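Local coordinates for putative redox protein (Lactobacillus casei, PDB 2QL8) that probably acts as a redox protein of the OsmC/Ohr family, whose characterised relatives use cysteine thiols to reduce organic hydroperoxides, at residues A[62-65]-A[66-70]; A[103-106]-A[107-111]. All blocks are in the same frame, centred on the assembly; numbering follows the deposited sequence. Where two conformers were deposited one is given.

Interaction 1 of 2, residues A[62-65]-A[66-70]. With BEZ (benzoic acid), chain C.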
ATOM      1  N   ALA A  62       3.469 -13.156  -4.288  1.00 14.06           N
ATOM      2  CA  ALA A  62       3.531 -13.329  -5.760  1.00 15.03           C
ATOM      3  C   ALA A  62       4.967 -13.444  -6.222  1.00 14.38           C
ATOM      4  O   ALA A  62       5.316 -14.258  -7.098  1.00 16.32           O
ATOM      5  CB  ALA A  62       2.830 -12.181  -6.498  1.00 15.33           C
ATOM      6  N   THR A  63       5.826 -12.605  -5.652  1.00 13.89           N
ATOM      7  CA  THR A  63       7.240 -12.623  -6.029  1.00 13.08           C
ATOM      8  C   THR A  63       7.876 -13.967  -5.615  1.00 14.33           C
ATOM      9  O   THR A  63       8.620 -14.577  -6.380  1.00 15.66           O
ATOM     10  CB  THR A  63       8.043 -11.433  -5.421  1.00 14.12           C
ATOM     11  OG1 THR A  63       7.354 -10.213  -5.650  1.00 14.79           O
ATOM     12  CG2 THR A  63       9.487 -11.342  -5.964  1.00 14.88           C
ATOM     13  N   LEU A  64       7.516 -14.413  -4.419  1.00 15.40           N
ATOM     14  CA  LEU A  64       8.021 -15.671  -3.863  1.00 14.04           C
ATOM     15  C   LEU A  64       7.574 -16.848  -4.741  1.00 14.92           C
ATOM     16  O   LEU A  64       8.360 -17.731  -5.044  1.00 16.36           O
ATOM     17  CB  LEU A  64       7.529 -15.852  -2.428  1.00 14.77           C
ATOM     18  CG  LEU A  64       8.010 -17.091  -1.653  1.00 15.65           C
ATOM     19  CD1 LEU A  64       9.523 -17.219  -1.685  1.00 17.56           C
ATOM     20  CD2 LEU A  64       7.416 -17.008  -0.201  1.00 16.93           C
ATOM     21  N   GLU A  65       6.327 -16.824  -5.194  1.00 16.32           N
ATOM     22  CA  GLU A  65       5.805 -17.870  -6.077  1.00 18.37           C
ATOM     23  C   GLU A  65       6.613 -17.920  -7.380  1.00 16.33           C
ATOM     24  O   GLU A  65       6.975 -19.000  -7.880  1.00 18.45           O
ATOM     25  CB  GLU A  65       4.306 -17.677  -6.331  1.00 20.04           C
ATOM     26  CG  GLU A  65       3.721 -18.788  -7.159  1.00 21.61           C
ATOM     27  CD  GLU A  65       2.195 -18.790  -7.233  1.00 25.26           C
ATOM     28  OE1 GLU A  65       1.570 -17.825  -6.811  1.00 28.41           O
ATOM     29  OE2 GLU A  65       1.636 -19.804  -7.741  1.00 35.85           O
ATOM     30  N   ALA A  66       6.955 -16.756  -7.921  1.00 15.83           N
ATOM     31  CA  ALA A  66       7.783 -16.675  -9.145  1.00 17.86           C
ATOM     32  C   ALA A  66       9.182 -17.261  -8.917  1.00 16.02           C
ATOM     33  O   ALA A  66       9.684 -18.048  -9.728  1.00 16.55           O
ATOM     34  CB  ALA A  66       7.878 -15.208  -9.686  1.00 17.54           C
ATOM     35  N   VAL A  67       9.790 -16.928  -7.778  1.00 15.42           N
ATOM     36  CA  VAL A  67      11.099 -17.462  -7.390  1.00 15.56           C
ATOM     37  C   VAL A  67      11.068 -18.981  -7.220  1.00 15.07           C
ATOM     38  O   VAL A  67      11.923 -19.692  -7.755  1.00 16.82           O
ATOM     39  CB  VAL A  67      11.691 -16.727  -6.158  1.00 15.46           C
ATOM     40  CG1 VAL A  67      12.925 -17.470  -5.583  1.00 17.50           C
ATOM     41  CG2 VAL A  67      12.003 -15.257  -6.512  1.00 15.88           C
ATOM     42  N   GLU A  68      10.063 -19.466  -6.525  1.00 14.96           N
ATOM     43  CA  GLU A  68       9.879 -20.894  -6.337  1.00 17.01           C
ATOM     44  C   GLU A  68       9.823 -21.598  -7.687  1.00 16.79           C
ATOM     45  O   GLU A  68      10.494 -22.613  -7.908  1.00 18.33           O
ATOM     46  CB  GLU A  68       8.600 -21.183  -5.548  1.00 18.10           C
ATOM     47  CG  GLU A  68       8.684 -20.867  -4.073  1.00 18.94           C
ATOM     48  CD  GLU A  68       7.316 -20.875  -3.422  1.00 21.17           C
ATOM     49  OE1 GLU A  68       6.373 -20.352  -4.061  1.00 23.83           O
ATOM     50  OE2 GLU A  68       7.202 -21.418  -2.308  1.00 23.95           O
ATOM     51  N   LYS A  69       9.038 -21.039  -8.598  1.00 16.46           N
ATOM     52  CA  LYS A  69       8.872 -21.639  -9.939  1.00 16.62           C
ATOM     53  C   LYS A  69      10.176 -21.635 -10.742  1.00 16.16           C
ATOM     54  O   LYS A  69      10.491 -22.606 -11.416  1.00 17.13           O
ATOM     55  CB  LYS A  69       7.733 -21.012 -10.745  1.00 19.06           C
ATOM     56  CG  LYS A  69       6.366 -21.368 -10.218  1.00 25.14           C
ATOM     57  CD  LYS A  69       5.288 -20.678 -11.026  1.00 31.60           C
ATOM     58  CE  LYS A  69       3.924 -20.782 -10.334  1.00 35.94           C
ATOM     59  NZ  LYS A  69       2.979 -21.701 -11.004  1.00 44.53           N
ATOM     60  N   GLU A  70      10.953 -20.568 -10.646  1.00 15.38           N
ATOM     61  CA  GLU A  70      12.260 -20.500 -11.296  1.00 15.55           C
ATOM     62  C   GLU A  70      13.214 -21.592 -10.765  1.00 14.41           C
ATOM     63  O   GLU A  70      14.125 -22.037 -11.480  1.00 15.92           O
ATOM     64  CB  GLU A  70      12.905 -19.108 -11.085  1.00 16.03           C
ATOM     65  CG  GLU A  70      12.252 -18.053 -11.923  1.00 15.66           C
ATOM     66  CD  GLU A  70      12.666 -16.620 -11.631  1.00 17.18           C
ATOM     67  OE1 GLU A  70      13.530 -16.435 -10.786  1.00 18.80           O
ATOM     68  OE2 GLU A  70      12.140 -15.692 -12.306  1.00 17.07           O
TER
HETATM   69  C   BEZ C 143       9.451 -10.956 -10.542  1.00 17.96           C
HETATM   70  O1  BEZ C 143       9.689 -11.634 -11.609  1.00 20.33           O
HETATM   71  O2  BEZ C 143      10.311 -10.361 -10.019  1.00 13.64           O
HETATM   72  C1  BEZ C 143       8.091 -10.792  -9.953  1.00 18.48           C
HETATM   73  C2  BEZ C 143       7.090 -11.687 -10.371  1.00 18.75           C
HETATM   74  C3  BEZ C 143       5.806 -11.549  -9.848  1.00 21.71           C
HETATM   75  C4  BEZ C 143       5.543 -10.527  -8.924  1.00 21.13           C
HETATM   76  C5  BEZ C 143       6.554  -9.640  -8.527  1.00 18.72           C
HETATM   77  C6  BEZ C 143       7.821  -9.750  -9.000  1.00 17.48           C

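Interaction 2 of 2, residues A[103-106]-A[107-111]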
ATOM      1  N   LYS A 103       7.675 -23.352   3.488  1.00 22.70           N
ATOM      2  CA  LYS A 103       7.528 -24.627   4.189  0.50 25.91           C
ATOM      3  C   LYS A 103       8.308 -25.776   3.569  0.50 26.90           C
ATOM      4  O   LYS A 103       8.685 -26.718   4.275  0.50 26.41           O
ATOM      5  CB  LYS A 103       6.048 -25.003   4.270  1.00 27.28           C
ATOM      6  CG  LYS A 103       5.673 -25.826   5.498  1.00 32.47           C
ATOM      7  CD  LYS A 103       4.119 -25.922   5.631  1.00 31.63           C
ATOM      8  N   GLY A 104       8.572 -25.709   2.274  0.50 27.82           N
ATOM      9  CA  GLY A 104       9.075 -26.878   1.585  0.50 30.56           C
ATOM     10  C   GLY A 104      10.559 -27.151   1.744  0.50 32.66           C
ATOM     11  O   GLY A 104      11.057 -28.169   1.269  0.50 35.72           O
ATOM     12  N   VAL A 105      11.273 -26.261   2.419  0.50 31.57           N
ATOM     13  CA  VAL A 105      12.718 -26.182   2.249  0.50 29.41           C
ATOM     14  C   VAL A 105      13.508 -25.921   3.530  1.00 30.00           C
ATOM     15  O   VAL A 105      12.949 -25.490   4.534  1.00 30.55           O
ATOM     16  CB  VAL A 105      13.038 -25.070   1.243  1.00 28.61           C
ATOM     17  CG1 VAL A 105      12.259 -25.287  -0.044  1.00 27.59           C
ATOM     18  CG2 VAL A 105      12.713 -23.689   1.847  1.00 25.74           C
ATOM     19  N   ASP A 106      14.804 -26.169   3.466  1.00 30.76           N
ATOM     20  CA  ASP A 106      15.735 -25.853   4.535  1.00 32.84           C
ATOM     21  C   ASP A 106      15.765 -24.335   4.819  1.00 31.82           C
ATOM     22  O   ASP A 106      15.506 -23.503   3.921  1.00 30.44           O
ATOM     23  CB  ASP A 106      17.124 -26.381   4.142  1.00 34.73           C
ATOM     24  CG  ASP A 106      17.532 -25.964   2.699  1.00 39.49           C
ATOM     25  OD1 ASP A 106      16.937 -26.476   1.616  1.00 33.88           O
ATOM     26  OD2 ASP A 106      18.456 -25.096   2.702  1.00 43.99           O
ATOM     27  N   PHE A 107      16.050 -23.965   6.060  1.00 30.87           N
ATOM     28  CA  PHE A 107      16.017 -22.558   6.470  1.00 30.52           C
ATOM     29  C   PHE A 107      16.944 -21.662   5.640  1.00 29.71           C
ATOM     30  O   PHE A 107      16.595 -20.541   5.303  1.00 28.58           O
ATOM     31  CB  PHE A 107      16.301 -22.404   7.968  1.00 31.96           C
ATOM     32  CG  PHE A 107      15.963 -21.047   8.507  1.00 29.55           C
ATOM     33  CD1 PHE A 107      14.635 -20.693   8.732  1.00 31.68           C
ATOM     34  CD2 PHE A 107      16.942 -20.108   8.736  1.00 30.99           C
ATOM     35  CE1 PHE A 107      14.314 -19.440   9.220  1.00 31.64           C
ATOM     36  CE2 PHE A 107      16.619 -18.846   9.215  1.00 34.62           C
ATOM     37  CZ  PHE A 107      15.299 -18.527   9.457  1.00 30.58           C
ATOM     38  N   ASP A 108      18.122 -22.156   5.289  1.00 29.09           N
ATOM     39  CA  ASP A 108      19.045 -21.404   4.452  1.00 29.72           C
ATOM     40  C   ASP A 108      18.463 -21.075   3.075  1.00 25.33           C
ATOM     41  O   ASP A 108      18.699 -19.980   2.555  1.00 26.25           O
ATOM     42  CB  ASP A 108      20.382 -22.147   4.309  1.00 31.85           C
ATOM     43  CG  ASP A 108      21.249 -22.001   5.537  1.00 45.11           C
ATOM     44  OD1 ASP A 108      20.879 -21.261   6.501  1.00 47.56           O
ATOM     45  OD2 ASP A 108      22.328 -22.646   5.535  1.00 57.53           O
ATOM     46  N   THR A 109      17.680 -21.993   2.513  1.00 23.96           N
ATOM     47  CA  THR A 109      17.019 -21.789   1.221  1.00 23.50           C
ATOM     48  C   THR A 109      15.900 -20.742   1.425  1.00 22.07           C
ATOM     49  O   THR A 109      15.740 -19.844   0.616  1.00 22.02           O
ATOM     50  CB  THR A 109      16.430 -23.104   0.591  1.00 23.58           C
ATOM     51  OG1 THR A 109      17.517 -24.025   0.334  1.00 29.38           O
ATOM     52  CG2 THR A 109      15.651 -22.876  -0.683  1.00 26.25           C
ATOM     53  N   ALA A 110      15.139 -20.875   2.510  1.00 22.78           N
ATOM     54  CA  ALA A 110      14.085 -19.892   2.831  1.00 20.99           C
ATOM     55  C   ALA A 110      14.691 -18.496   2.940  1.00 19.37           C
ATOM     56  O   ALA A 110      14.122 -17.500   2.424  1.00 19.71           O
ATOM     57  CB  ALA A 110      13.335 -20.260   4.101  1.00 21.24           C
ATOM     58  N   LYS A 111      15.842 -18.393   3.585  1.00 19.47           N
ATOM     59  CA  LYS A 111      16.538 -17.105   3.725  0.70 20.35           C
ATOM     60  C   LYS A 111      16.990 -16.562   2.378  1.00 19.72           C
ATOM     61  O   LYS A 111      16.814 -15.384   2.085  1.00 19.68           O
ATOM     62  CB  LYS A 111      17.737 -17.160   4.672  0.70 22.55           C
ATOM     63  CG  LYS A 111      17.371 -17.430   6.110  0.70 25.01           C
ATOM     64  CD  LYS A 111      18.540 -17.192   7.040  0.70 30.13           C
ATOM     65  CE  LYS A 111      19.557 -18.295   7.012  0.70 32.27           C
ATOM     66  NZ  LYS A 111      20.812 -17.906   7.738  0.70 37.43           N
TER

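Interaction 1 of 2, residues A[62-65]-A[66-70]
Glu65 swings CG opposite its backbone N (chi1 -176°) while Lys69, one turn on, turns CG opposite its carbonyl carbon (chi1 -71°), and the two chains run side by side in the same direction, an i to i+4 pairing on helix 48-70 of the OsmC-like fold. The last methylene of Lys69 does the touching: CE lies 3.6 Å from Glu65 OE2, whereas NZ, at 4.0 Å from that oxygen, is too distant for a salt bridge but probably still eases its charge. The other oxygen, OE1, makes a weak hydrogen bond to Leu22 N of the second subunit. Glu68, extended beyond CG, lies back along the preceding turn, its OE1 3.2 Å from Glu65 CA; His75 ND1 holds OE1 and Thr76 N holds OE2. The backbone bonding is regular, straightest where Glu68 N meets Leu64 O at 2.8 Å (169° at the hydrogen). Thr63 and Ala66 approach the benzoic acid ring from the same side of its plane; its carboxylate is hydrogen-bonded to Arg120 and to Ala90 N of the second subunit. Ala66 CB comes within 3.7 Å of ring carbon C2, and Thr63 OG1, hydrogen-bonded to Cys59 O, sits 3.0 Å from ring carbon C5.

Interaction 2 of 2, residues A[103-106]-A[107-111]
Asp106 and Thr109 grip each other at the start of helix 107-120, a worked example of N-capping in which the residue before the first turn offers its side chain as acceptor to an amide of that turn. With chi1 at 49°, CG of Asp106 stands between its own N and carbonyl carbon, which carries the carboxylate over the first turn. Thr109 OG1 donates to Asp106 OD2 at 2.8 Å, meeting that oxygen on its syn side but 29° out of the carboxylate plane; it lies equally near Asp106 OD1, so the hydroxyl sits across the mouth of the carboxylate. OD2 also accepts, more weakly, from Thr109 N at 3.2 Å. Its negative charge, at the amino end of the helix, is likely to suit the helix dipole. The first full turn is closed by Ala110 N on Asp106 O at 3.0 Å. An alanine in place of Thr109 would take away the hydroxyl and the methyl, and would probably leave the Asp106 carboxylate freer to turn, with the weak amide bond its remaining tie to this residue.

The tight part continues where Val105 crosses Thr109 at about a right angle, CB 3.9 Å from Thr109 CG2, although Val105 was modelled in two conformers and the detail is less certain. By contrast, the exposed Asp108 turns its carboxylate away from the cap to a salt bridge between OD1 and NZ of Lys111, itself modelled in two conformers. The helix start is set against the sheet through Phe107 and Ala110, which touch Thr137 of strand 133-137, while Val105 reaches Leu73 in the loop beyond helix 48-70.

How the interactions relate
Interaction 1 comes first along the chain, in the last turns of helix 48-70; interaction 2 follows at the junction between strand 91-102 and helix 107-120. Their centres lie 13 Å apart and their nearest atoms about 6 Å, so they do not touch, yet both fall on the same side of the chain's centre and within the OsmC-like part of the chain. The two are joined indirectly: Thr76, whose backbone N bonds Glu68, also bonds Lys103 and Gly104, and helix 107-120 packs farther along against Thr63 and Val67. One contact thus lines a pocket at the subunit interface, the other starts the helix that contributes Arg120 to that pocket.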